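Local coordinates for protein MmoQ Response regulator (Methylococcus capsulatus, PDB 3LJX) that probably makes cyclic di-GMP from GTP through the GGDEF region of the full-length protein, of which this chain supplies the helical HDOD portion, at residues D2-H7 and F177-D182; K133-L138 and G217-Q222; G139-V144 and W192-V197; E183-L188 and D200-S205. All coordinates share one frame; numbering follows the deposited sequence.

Contact 1 of 4, residues D2-H7 and F177-D182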
# COMPACT_ATOMS: atom_id res chain seq x y z
N ASP A 2 -6.57 5.92 17.00
CA ASP A 2 -5.96 4.69 17.49
C ASP A 2 -4.90 5.02 18.53
O ASP A 2 -4.13 5.97 18.37
CB ASP A 2 -5.31 3.91 16.33
CG ASP A 2 -6.30 3.50 15.26
OD1 ASP A 2 -7.33 2.88 15.59
OD2 ASP A 2 -6.04 3.79 14.07
N ARG A 3 -4.85 4.23 19.60
CA ARG A 3 -3.74 4.33 20.54
C ARG A 3 -2.43 3.95 19.85
O ARG A 3 -2.41 3.13 18.92
CB ARG A 3 -3.97 3.43 21.74
CG ARG A 3 -4.94 4.00 22.73
CD ARG A 3 -5.27 3.00 23.82
NE ARG A 3 -6.26 3.57 24.73
CZ ARG A 3 -6.96 2.87 25.61
NH1 ARG A 3 -6.79 1.56 25.71
NH2 ARG A 3 -7.84 3.49 26.38
N TRP A 4 -1.34 4.58 20.29
CA TRP A 4 -0.00 4.18 19.88
C TRP A 4 0.63 3.30 20.95
O TRP A 4 0.98 3.76 22.03
CB TRP A 4 0.89 5.39 19.62
CG TRP A 4 2.28 4.99 19.22
CD1 TRP A 4 3.32 4.67 20.05
CD2 TRP A 4 2.79 4.84 17.88
NE1 TRP A 4 4.44 4.36 19.32
CE2 TRP A 4 4.14 4.46 17.98
CE3 TRP A 4 2.22 5.01 16.60
CZ2 TRP A 4 4.95 4.23 16.85
CZ3 TRP A 4 3.03 4.79 15.48
CH2 TRP A 4 4.37 4.40 15.61
N ASN A 5 0.74 2.02 20.63
CA ASN A 5 1.34 1.04 21.52
C ASN A 5 2.82 0.93 21.17
O ASN A 5 3.18 0.49 20.06
CB ASN A 5 0.67 -0.31 21.31
CG ASN A 5 1.13 -1.34 22.32
OD1 ASN A 5 0.36 -1.72 23.22
ND2 ASN A 5 2.38 -1.80 22.19
N MSE A 6 3.68 1.31 22.10
CA MSE A 6 5.11 1.43 21.81
C MSE A 6 5.73 0.09 21.42
O MSE A 6 6.54 0.01 20.49
CB MSE A 6 5.84 2.02 23.01
CG MSE A 6 7.32 1.73 23.04
SE MSE A 6 8.15 2.41 24.67
CE MSE A 6 9.88 1.54 24.54
N HIS A 7 5.32 -0.96 22.12
CA HIS A 7 5.84 -2.28 21.81
C HIS A 7 5.35 -2.78 20.47
O HIS A 7 6.11 -3.39 19.71
CB HIS A 7 5.45 -3.27 22.89
CG HIS A 7 6.06 -4.62 22.70
ND1 HIS A 7 5.30 -5.76 22.54
CD2 HIS A 7 7.35 -5.01 22.62
CE1 HIS A 7 6.11 -6.80 22.39
NE2 HIS A 7 7.35 -6.37 22.43
N PHE A 177 10.60 7.20 17.42
CA PHE A 177 9.42 6.35 17.50
C PHE A 177 9.72 4.88 17.79
O PHE A 177 8.81 4.08 17.95
CB PHE A 177 8.63 6.42 16.19
CG PHE A 177 8.37 7.83 15.70
CD1 PHE A 177 7.56 8.69 16.42
CD2 PHE A 177 8.89 8.27 14.50
CE1 PHE A 177 7.30 9.97 15.96
CE2 PHE A 177 8.63 9.55 14.04
CZ PHE A 177 7.84 10.40 14.77
N ALA A 178 11.00 4.52 17.83
CA ALA A 178 11.42 3.12 17.93
C ALA A 178 10.80 2.26 16.83
O ALA A 178 10.54 1.08 17.04
CB ALA A 178 11.08 2.53 19.28
N THR A 179 10.58 2.86 15.67
CA THR A 179 10.20 2.11 14.49
C THR A 179 10.45 3.03 13.31
O THR A 179 10.69 4.22 13.50
CB THR A 179 8.73 1.64 14.54
OG1 THR A 179 8.45 0.82 13.41
CG2 THR A 179 7.80 2.82 14.54
N ASP A 180 10.42 2.50 12.09
CA ASP A 180 10.57 3.36 10.93
C ASP A 180 9.46 3.02 9.96
O ASP A 180 8.78 2.02 10.14
CB ASP A 180 11.94 3.16 10.28
CG ASP A 180 12.12 1.75 9.74
OD1 ASP A 180 11.35 1.35 8.82
OD2 ASP A 180 13.04 1.06 10.24
N HIS A 181 9.30 3.84 8.92
CA HIS A 181 8.12 3.69 8.06
C HIS A 181 8.07 2.36 7.30
O HIS A 181 6.99 1.83 7.03
CB HIS A 181 7.95 4.90 7.13
CG HIS A 181 9.12 5.18 6.26
ND1 HIS A 181 9.49 4.37 5.20
CD2 HIS A 181 9.98 6.23 6.23
CE1 HIS A 181 10.53 4.89 4.59
NE2 HIS A 181 10.86 6.02 5.19
N ASP A 182 9.25 1.79 7.01
CA ASP A 182 9.31 0.49 6.33
C ASP A 182 9.03 -0.69 7.26
O ASP A 182 8.28 -1.61 6.91
CB ASP A 182 10.65 0.31 5.59
CG ASP A 182 10.79 1.23 4.40
OD1 ASP A 182 9.75 1.50 3.75
OD2 ASP A 182 11.91 1.69 4.10
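Thr179, whose methyl group meets the indole of Trp4, leads directly into Asp180, and there one carboxylate oxygen is gripped twice: OD1 of Asp180 accepts the backbone N of Glu183 and, in a weak, bent bond of 2.8 Å, Asp182 N. Asp180 thus serves as N-cap of helix 181-191, while its OD2 makes a salt bridge with Arg174. The hydroxyl of Thr179 is taken up by the Glu183 carboxylate, which leaves the methyl for Trp4. With OG1 trans to the backbone N (chi1 -175°), CG2 occupies the place between N and the carbonyl carbon and arrives in the plane of the indole, at its six-membered edge, 3.9 Å from Trp4 CH2. Along the same edge Trp4 CZ2 lies 4.0 Å from Phe177 O and 4.3 Å from Phe177 CB. The trans chi1 of Trp4 (179°) carries its ring from the N-terminal segment toward the turn that follows helix 166-177, where Ala178 has positive phi. Trp153 joins the group, stacking with Phe177 and meeting Trp4 edge-to-face, and Leu149 and Ala152 of helix 144-152 also touch the indole. No hydrogen bond links residues 2-7 to residues 177-182; the indole edge meets a methyl group, a CB and one carbonyl oxygen, so the hold here is mainly apolar fit.

Contact 2 of 4, residues K133-L138 and G217-Q222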
# COMPACT_ATOMS: atom_id res chain seq x y z
N LYS A 133 -4.42 -9.11 -9.01
CA LYS A 133 -5.30 -8.37 -8.11
C LYS A 133 -4.73 -8.29 -6.69
O LYS A 133 -4.93 -7.28 -5.99
CB LYS A 133 -6.72 -8.95 -8.09
CG LYS A 133 -6.83 -10.35 -7.50
CD LYS A 133 -8.30 -10.82 -7.44
CE LYS A 133 -8.39 -12.34 -7.51
NZ LYS A 133 -9.78 -12.87 -7.34
N GLU A 134 -4.02 -9.34 -6.26
CA GLU A 134 -3.39 -9.34 -4.95
C GLU A 134 -2.12 -8.48 -4.98
O GLU A 134 -1.79 -7.80 -4.00
CB GLU A 134 -3.07 -10.78 -4.50
CG GLU A 134 -4.34 -11.65 -4.38
CD GLU A 134 -4.04 -13.09 -3.92
OE1 GLU A 134 -2.90 -13.57 -4.13
OE2 GLU A 134 -4.94 -13.74 -3.35
N ALA A 135 -1.42 -8.51 -6.12
CA ALA A 135 -0.23 -7.70 -6.30
C ALA A 135 -0.59 -6.21 -6.29
O ALA A 135 0.13 -5.39 -5.71
CB ALA A 135 0.50 -8.07 -7.61
N PHE A 136 -1.71 -5.87 -6.93
CA PHE A 136 -2.17 -4.48 -6.95
C PHE A 136 -2.24 -3.96 -5.53
O PHE A 136 -1.70 -2.89 -5.20
CB PHE A 136 -3.56 -4.40 -7.58
CG PHE A 136 -4.17 -3.04 -7.51
CD1 PHE A 136 -4.72 -2.57 -6.32
CD2 PHE A 136 -4.20 -2.22 -8.63
CE1 PHE A 136 -5.29 -1.30 -6.24
CE2 PHE A 136 -4.76 -0.95 -8.56
CZ PHE A 136 -5.31 -0.49 -7.37
N THR A 137 -2.89 -4.74 -4.68
CA THR A 137 -3.11 -4.40 -3.30
C THR A 137 -1.80 -4.21 -2.55
O THR A 137 -1.64 -3.24 -1.81
CB THR A 137 -3.97 -5.47 -2.60
OG1 THR A 137 -5.18 -5.65 -3.33
CG2 THR A 137 -4.31 -5.05 -1.18
N LEU A 138 -0.86 -5.13 -2.75
CA LEU A 138 0.44 -4.96 -2.10
C LEU A 138 1.15 -3.69 -2.57
O LEU A 138 1.79 -2.99 -1.78
CB LEU A 138 1.33 -6.17 -2.32
CG LEU A 138 2.66 -6.07 -1.57
CD1 LEU A 138 2.43 -5.77 -0.09
CD2 LEU A 138 3.49 -7.34 -1.75
N GLY A 217 12.54 -13.67 -5.07
CA GLY A 217 13.44 -12.76 -5.75
C GLY A 217 12.77 -12.14 -6.96
O GLY A 217 12.92 -10.95 -7.23
N ARG A 218 11.99 -12.95 -7.69
CA ARG A 218 11.37 -12.45 -8.91
C ARG A 218 10.27 -11.45 -8.58
O ARG A 218 10.15 -10.39 -9.21
CB ARG A 218 10.82 -13.59 -9.76
CG ARG A 218 10.41 -13.16 -11.15
CD ARG A 218 9.84 -14.33 -11.92
NE ARG A 218 10.81 -14.85 -12.88
CZ ARG A 218 10.72 -14.65 -14.18
NH1 ARG A 218 9.71 -13.95 -14.68
NH2 ARG A 218 11.65 -15.14 -15.00
N PHE A 219 9.48 -11.76 -7.56
CA PHE A 219 8.43 -10.84 -7.14
C PHE A 219 9.09 -9.56 -6.60
O PHE A 219 8.63 -8.46 -6.89
CB PHE A 219 7.53 -11.52 -6.09
CG PHE A 219 6.32 -10.71 -5.72
CD1 PHE A 219 5.68 -9.92 -6.64
CD2 PHE A 219 5.81 -10.78 -4.43
CE1 PHE A 219 4.55 -9.18 -6.29
CE2 PHE A 219 4.69 -10.05 -4.06
CZ PHE A 219 4.05 -9.25 -5.00
N ALA A 220 10.17 -9.71 -5.84
CA ALA A 220 10.89 -8.53 -5.35
C ALA A 220 11.33 -7.63 -6.51
O ALA A 220 11.16 -6.40 -6.46
CB ALA A 220 12.10 -8.94 -4.48
N ARG A 221 11.89 -8.22 -7.56
CA ARG A 221 12.32 -7.42 -8.71
C ARG A 221 11.11 -6.76 -9.38
O ARG A 221 11.22 -5.64 -9.89
CB ARG A 221 13.11 -8.26 -9.71
CG ARG A 221 14.56 -8.53 -9.26
CD ARG A 221 15.37 -9.32 -10.30
NE ARG A 221 15.02 -10.74 -10.28
CZ ARG A 221 15.51 -11.60 -9.39
NH1 ARG A 221 16.37 -11.19 -8.46
NH2 ARG A 221 15.13 -12.88 -9.42
N GLN A 222 9.95 -7.41 -9.34
CA GLN A 222 8.74 -6.82 -9.91
C GLN A 222 8.26 -5.63 -9.10
O GLN A 222 7.80 -4.62 -9.65
CB GLN A 222 7.64 -7.85 -10.03
CG GLN A 222 7.91 -8.96 -11.07
CD GLN A 222 6.90 -10.10 -10.96
OE1 GLN A 222 6.45 -10.44 -9.85
NE2 GLN A 222 6.53 -10.69 -12.10
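A small, wholly apolar helix-to-helix contact joins helix 132-141 to helix 214-233 in the buried interior of the chain, with the phenyl ring of Phe219 bridging the space between the two backbones. The nearest alpha carbons, those of Ala135 and Phe219, are 9.2 Å apart, a separation that a long side chain from one helix must span. Phe219 does so with CG trans to its backbone N (chi1 -173°), an orientation that sends the ring straight at the partner helix. Two residues one turn apart on helix 132-141 receive it. Leu138 makes the closer approach: its CD2 methyl sits 3.8 Å from Phe219 CE2 and equally near CZ, approaching the far end of the ring at a slant. Ala135 CB, 4.4 Å from Phe219 CE1, touches the other flank of that end. Helix 132-141 belongs to the HDOD domain, and within this all-helical chain the pair is not isolated, because helix 196-204 comes in beside it, with Ala201 against Phe219 and Phe198 against Leu138, while Thr124 of helix 106-125 and Val130 cover Ala135. Polar groups of the same two helices are occupied away from the ring. Lys133 forms a salt bridge with Asp73, and OE1 of Gln222 is hydrogen-bonded to the Thr129 hydroxyl. On the far side of helix 214-233 the guanidinium of Arg221 lies with one face over the carbonyl of its own helix turn, Gly217 O being 3.4 Å above the plane.

Contact 3 of 4, residues G139-V144 and W192-V197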
# COMPACT_ATOMS: atom_id res chain seq x y z
N GLY A 139 1.04 -3.39 -3.86
CA GLY A 139 1.62 -2.18 -4.41
C GLY A 139 0.99 -0.96 -3.75
O GLY A 139 1.69 -0.04 -3.30
N LEU A 140 -0.33 -0.96 -3.67
CA LEU A 140 -1.06 0.13 -3.02
C LEU A 140 -0.53 0.40 -1.61
O LEU A 140 -0.37 1.57 -1.20
CB LEU A 140 -2.54 -0.22 -2.95
CG LEU A 140 -3.49 0.83 -2.39
CD1 LEU A 140 -3.65 1.98 -3.40
CD2 LEU A 140 -4.85 0.22 -2.05
N LEU A 141 -0.24 -0.67 -0.88
CA LEU A 141 0.03 -0.60 0.56
C LEU A 141 1.52 -0.60 0.90
O LEU A 141 1.88 -0.49 2.07
CB LEU A 141 -0.63 -1.80 1.26
CG LEU A 141 -2.06 -1.72 1.83
CD1 LEU A 141 -2.82 -0.43 1.45
CD2 LEU A 141 -2.86 -2.98 1.51
N ALA A 142 2.37 -0.71 -0.12
CA ALA A 142 3.82 -0.92 0.06
C ALA A 142 4.55 0.03 1.02
O ALA A 142 5.64 -0.29 1.52
CB ALA A 142 4.51 -0.91 -1.31
N ASP A 143 3.98 1.21 1.27
CA ASP A 143 4.59 2.12 2.25
C ASP A 143 3.55 2.82 3.13
O ASP A 143 3.70 3.98 3.53
CB ASP A 143 5.55 3.13 1.60
CG ASP A 143 4.88 4.00 0.56
OD1 ASP A 143 3.64 3.90 0.38
OD2 ASP A 143 5.60 4.78 -0.10
N VAL A 144 2.49 2.07 3.44
CA VAL A 144 1.44 2.58 4.29
C VAL A 144 1.97 2.97 5.68
O VAL A 144 1.35 3.76 6.39
CB VAL A 144 0.28 1.55 4.41
CG1 VAL A 144 0.69 0.36 5.29
CG2 VAL A 144 -0.95 2.23 4.96
N TRP A 192 -2.55 -7.23 9.01
CA TRP A 192 -3.73 -7.23 8.14
C TRP A 192 -3.92 -8.54 7.37
O TRP A 192 -4.86 -8.67 6.57
CB TRP A 192 -3.72 -6.04 7.19
CG TRP A 192 -3.69 -4.74 7.91
CD1 TRP A 192 -3.88 -4.55 9.26
CD2 TRP A 192 -3.44 -3.46 7.35
NE1 TRP A 192 -3.76 -3.21 9.56
CE2 TRP A 192 -3.50 -2.52 8.41
CE3 TRP A 192 -3.17 -3.00 6.06
CZ2 TRP A 192 -3.30 -1.16 8.21
CZ3 TRP A 192 -2.97 -1.64 5.86
CH2 TRP A 192 -3.04 -0.74 6.93
N GLY A 193 -3.03 -9.50 7.59
CA GLY A 193 -3.22 -10.83 7.04
C GLY A 193 -2.22 -11.35 6.03
O GLY A 193 -2.27 -12.53 5.69
N PHE A 194 -1.32 -10.50 5.54
CA PHE A 194 -0.36 -10.94 4.52
C PHE A 194 0.64 -11.94 5.09
O PHE A 194 1.20 -11.74 6.16
CB PHE A 194 0.38 -9.74 3.91
CG PHE A 194 -0.44 -8.95 2.92
CD1 PHE A 194 -0.45 -9.29 1.57
CD2 PHE A 194 -1.20 -7.86 3.34
CE1 PHE A 194 -1.20 -8.56 0.66
CE2 PHE A 194 -1.96 -7.14 2.44
CZ PHE A 194 -1.96 -7.49 1.09
N PRO A 195 0.86 -13.05 4.39
CA PRO A 195 1.86 -14.00 4.89
C PRO A 195 3.29 -13.49 4.69
O PRO A 195 3.53 -12.62 3.85
CB PRO A 195 1.60 -15.26 4.05
CG PRO A 195 1.07 -14.72 2.74
CD PRO A 195 0.26 -13.48 3.11
N GLN A 196 4.23 -14.03 5.44
CA GLN A 196 5.59 -13.51 5.43
C GLN A 196 6.29 -13.45 4.05
O GLN A 196 7.09 -12.55 3.83
CB GLN A 196 6.48 -14.23 6.45
CG GLN A 196 7.75 -13.46 6.80
CD GLN A 196 8.77 -14.32 7.53
OE1 GLN A 196 8.51 -14.84 8.63
NE2 GLN A 196 9.95 -14.48 6.93
N VAL A 197 6.00 -14.38 3.13
CA VAL A 197 6.68 -14.29 1.82
C VAL A 197 6.46 -12.95 1.15
O VAL A 197 7.38 -12.42 0.52
CB VAL A 197 6.28 -15.36 0.75
CG1 VAL A 197 7.14 -16.60 0.89
CG2 VAL A 197 4.77 -15.64 0.75
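Apolar contacts carry the whole of this meeting, with Leu141 touching both Trp192 and Phe194, by different atoms. Trp192 offers the edge of its six-membered ring: CZ3 lies 4.1 Å from Leu141 CG, and CH2 is at the same 4.1 Å from Val144 CG2. Both aliphatic groups lie near the plane of the indole, so neither covers a face. The Val144 methyl comes head-on against the incoming indole, whereas Leu141 slants across it. CG2 of Val144 is trans to the backbone N because chi1 is 73°, and this branch is the one that reaches the tryptophan. A looser touch comes from the CD2 branch of Leu141, 4.4 Å from Phe194 CE2. Leu189 of helix 181-191 packs on both Leu141 and Phe194, and Leu54 of helix 47-58 adds to the cover of Phe194.

Hydrogen bonds do not cross between the segments; they shape each one separately. Val144 N donates to Leu141 O over 3.0 Å, a bond between the two aliphatic residues that face Trp192. The Trp192 carbonyl is taken by Asn58, and a salt bridge ties Asp143 to Arg116.

On the aromatic segment, Gly193 leaves the helix with positive phi (116°), a conformation in which a beta carbon would press on the preceding carbonyl, and Pro195 is the N-cap of the next helix. The result is a Schellman motif ending helix 181-191, followed by a short linker into helix 196-204, within the helical HDOD domain.

Contact 4 of 4, residues E183-L188 and D200-S205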
# COMPACT_ATOMS: atom_id res chain seq x y z
N GLU A 183 9.62 -0.68 8.45
CA GLU A 183 9.27 -1.69 9.44
C GLU A 183 7.78 -1.59 9.76
O GLU A 183 7.06 -2.59 9.79
CB GLU A 183 10.08 -1.50 10.72
CG GLU A 183 9.87 -2.63 11.73
CD GLU A 183 10.16 -2.21 13.16
OE1 GLU A 183 10.47 -1.02 13.39
OE2 GLU A 183 10.07 -3.06 14.07
N LEU A 184 7.30 -0.37 9.97
CA LEU A 184 5.91 -0.18 10.33
C LEU A 184 5.00 -0.77 9.23
O LEU A 184 4.03 -1.46 9.52
CB LEU A 184 5.64 1.31 10.55
CG LEU A 184 4.62 1.66 11.62
CD1 LEU A 184 4.04 3.06 11.40
CD2 LEU A 184 3.53 0.61 11.68
N THR A 185 5.34 -0.51 7.97
CA THR A 185 4.58 -1.08 6.86
C THR A 185 4.45 -2.61 6.99
O THR A 185 3.35 -3.18 6.93
CB THR A 185 5.22 -0.72 5.51
OG1 THR A 185 5.08 0.69 5.29
CG2 THR A 185 4.55 -1.49 4.38
N ARG A 186 5.59 -3.27 7.17
CA ARG A 186 5.61 -4.73 7.28
C ARG A 186 4.78 -5.22 8.44
O ARG A 186 4.09 -6.24 8.34
CB ARG A 186 7.04 -5.26 7.42
CG ARG A 186 8.00 -4.78 6.33
CD ARG A 186 9.32 -5.60 6.33
NE ARG A 186 10.20 -5.26 7.45
CZ ARG A 186 11.08 -4.25 7.42
NH1 ARG A 186 11.19 -3.49 6.34
NH2 ARG A 186 11.86 -4.02 8.48
N MSE A 187 4.85 -4.50 9.56
CA MSE A 187 4.08 -4.91 10.74
C MSE A 187 2.60 -4.73 10.48
O MSE A 187 1.81 -5.58 10.85
CB MSE A 187 4.49 -4.12 11.98
CG MSE A 187 5.93 -4.35 12.41
SE MSE A 187 6.40 -3.14 13.88
CE MSE A 187 5.03 -3.67 15.17
N LEU A 188 2.24 -3.63 9.83
CA LEU A 188 0.84 -3.37 9.47
C LEU A 188 0.35 -4.49 8.53
O LEU A 188 -0.69 -5.12 8.78
CB LEU A 188 0.72 -2.00 8.80
CG LEU A 188 0.13 -0.84 9.62
CD1 LEU A 188 0.41 -0.98 11.11
CD2 LEU A 188 0.58 0.52 9.12
N ASP A 200 8.59 -10.40 2.91
CA ASP A 200 9.99 -10.60 2.53
C ASP A 200 10.24 -10.09 1.11
O ASP A 200 11.29 -9.50 0.84
CB ASP A 200 10.40 -12.07 2.62
CG ASP A 200 10.50 -12.57 4.07
OD1 ASP A 200 10.42 -11.74 5.01
OD2 ASP A 200 10.66 -13.79 4.27
N ALA A 201 9.30 -10.31 0.21
CA ALA A 201 9.51 -9.88 -1.17
C ALA A 201 9.59 -8.36 -1.18
O ALA A 201 10.43 -7.77 -1.86
CB ALA A 201 8.39 -10.39 -2.05
N LEU A 202 8.73 -7.73 -0.38
CA LEU A 202 8.71 -6.27 -0.26
C LEU A 202 10.02 -5.74 0.30
O LEU A 202 10.60 -4.79 -0.24
CB LEU A 202 7.57 -5.85 0.67
CG LEU A 202 7.50 -4.35 0.98
CD1 LEU A 202 7.32 -3.56 -0.32
CD2 LEU A 202 6.37 -4.05 1.98
N GLN A 203 10.49 -6.34 1.38
CA GLN A 203 11.76 -5.92 1.96
C GLN A 203 12.92 -6.11 0.98
O GLN A 203 13.75 -5.21 0.82
CB GLN A 203 12.05 -6.66 3.27
CG GLN A 203 13.17 -6.00 4.06
CD GLN A 203 13.34 -6.58 5.45
OE1 GLN A 203 12.77 -7.62 5.77
NE2 GLN A 203 14.12 -5.90 6.27
N LEU A 204 12.96 -7.27 0.34
CA LEU A 204 13.95 -7.54 -0.70
C LEU A 204 13.92 -6.46 -1.79
O LEU A 204 14.97 -6.00 -2.25
CB LEU A 204 13.68 -8.90 -1.34
CG LEU A 204 14.80 -9.93 -1.37
CD1 LEU A 204 15.48 -10.00 -0.02
CD2 LEU A 204 14.23 -11.29 -1.75
N SER A 205 12.72 -6.06 -2.20
CA SER A 205 12.60 -5.14 -3.33
C SER A 205 13.24 -3.80 -3.01
O SER A 205 13.44 -2.99 -3.91
CB SER A 205 11.13 -4.89 -3.66
OG SER A 205 10.57 -4.02 -2.69
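Arg186 and Gln203 stack flat against each other where two successive helices of the HDOD domain, 181-191 and 196-204, pack against each other. Their alpha carbons are the nearest pair across the contact, 8.2 Å apart, and the planes of guanidinium and amide differ by only 8°. Gln203 reaches over with CG trans to its backbone N and the rest of the chain extended, which sets NE2 over the centre of the guanidinium, 3.6 Å from Arg186 CZ. Arg186 gets there differently: a bend at chi3 (-74°) folds the guanidinium back, turning one face to the glutamine and bringing the other against its own helix, near Glu183 CA. The sandwich involves face-to-face packing rather than hydrogen bonding, and OE1 of Gln203 stays 3.9 Å from Arg186 NE. Asp200 OD1, 6.9 Å from that NE, is too distant for an ion pair but may add a mild electrostatic attraction.

Deeper in, Thr185 turns its methyl to the second helix. CG2 is trans to the backbone N and meets the Leu202 CD2 methyl at 4.0 Å, the side chains crossing at about a right angle. The other branch, OG1, is hydrogen-bonded to Gly145 N of helix 144-152 and to His181 O of its own helix. Ser205 OG donates to Leu202 O in a short bond of 2.6 Å.

The four contacts lie in a chain built of helices without strands. Contact 1, at the periphery, and contact 4 both use helix 181-191 and follow each other in sequence, with centres about 15 Å apart. Contacts 2 and 3 share helix 132-141, their centres about 10 Å apart; contacts 3 and 4 share helix 196-204 and are the closest pair at about 7 Å, where Thr185 packs against residues 141-144. Both are nested inside the loop closed by contact 2, whereas contact 1 crosses contacts 2 and 3. Contact 1, centred about 25 Å from contact 2, does not touch it, but contact 4 touches both, so packing runs from the N-terminal segment through helices 181-191 and 196-204 to helix 214-233.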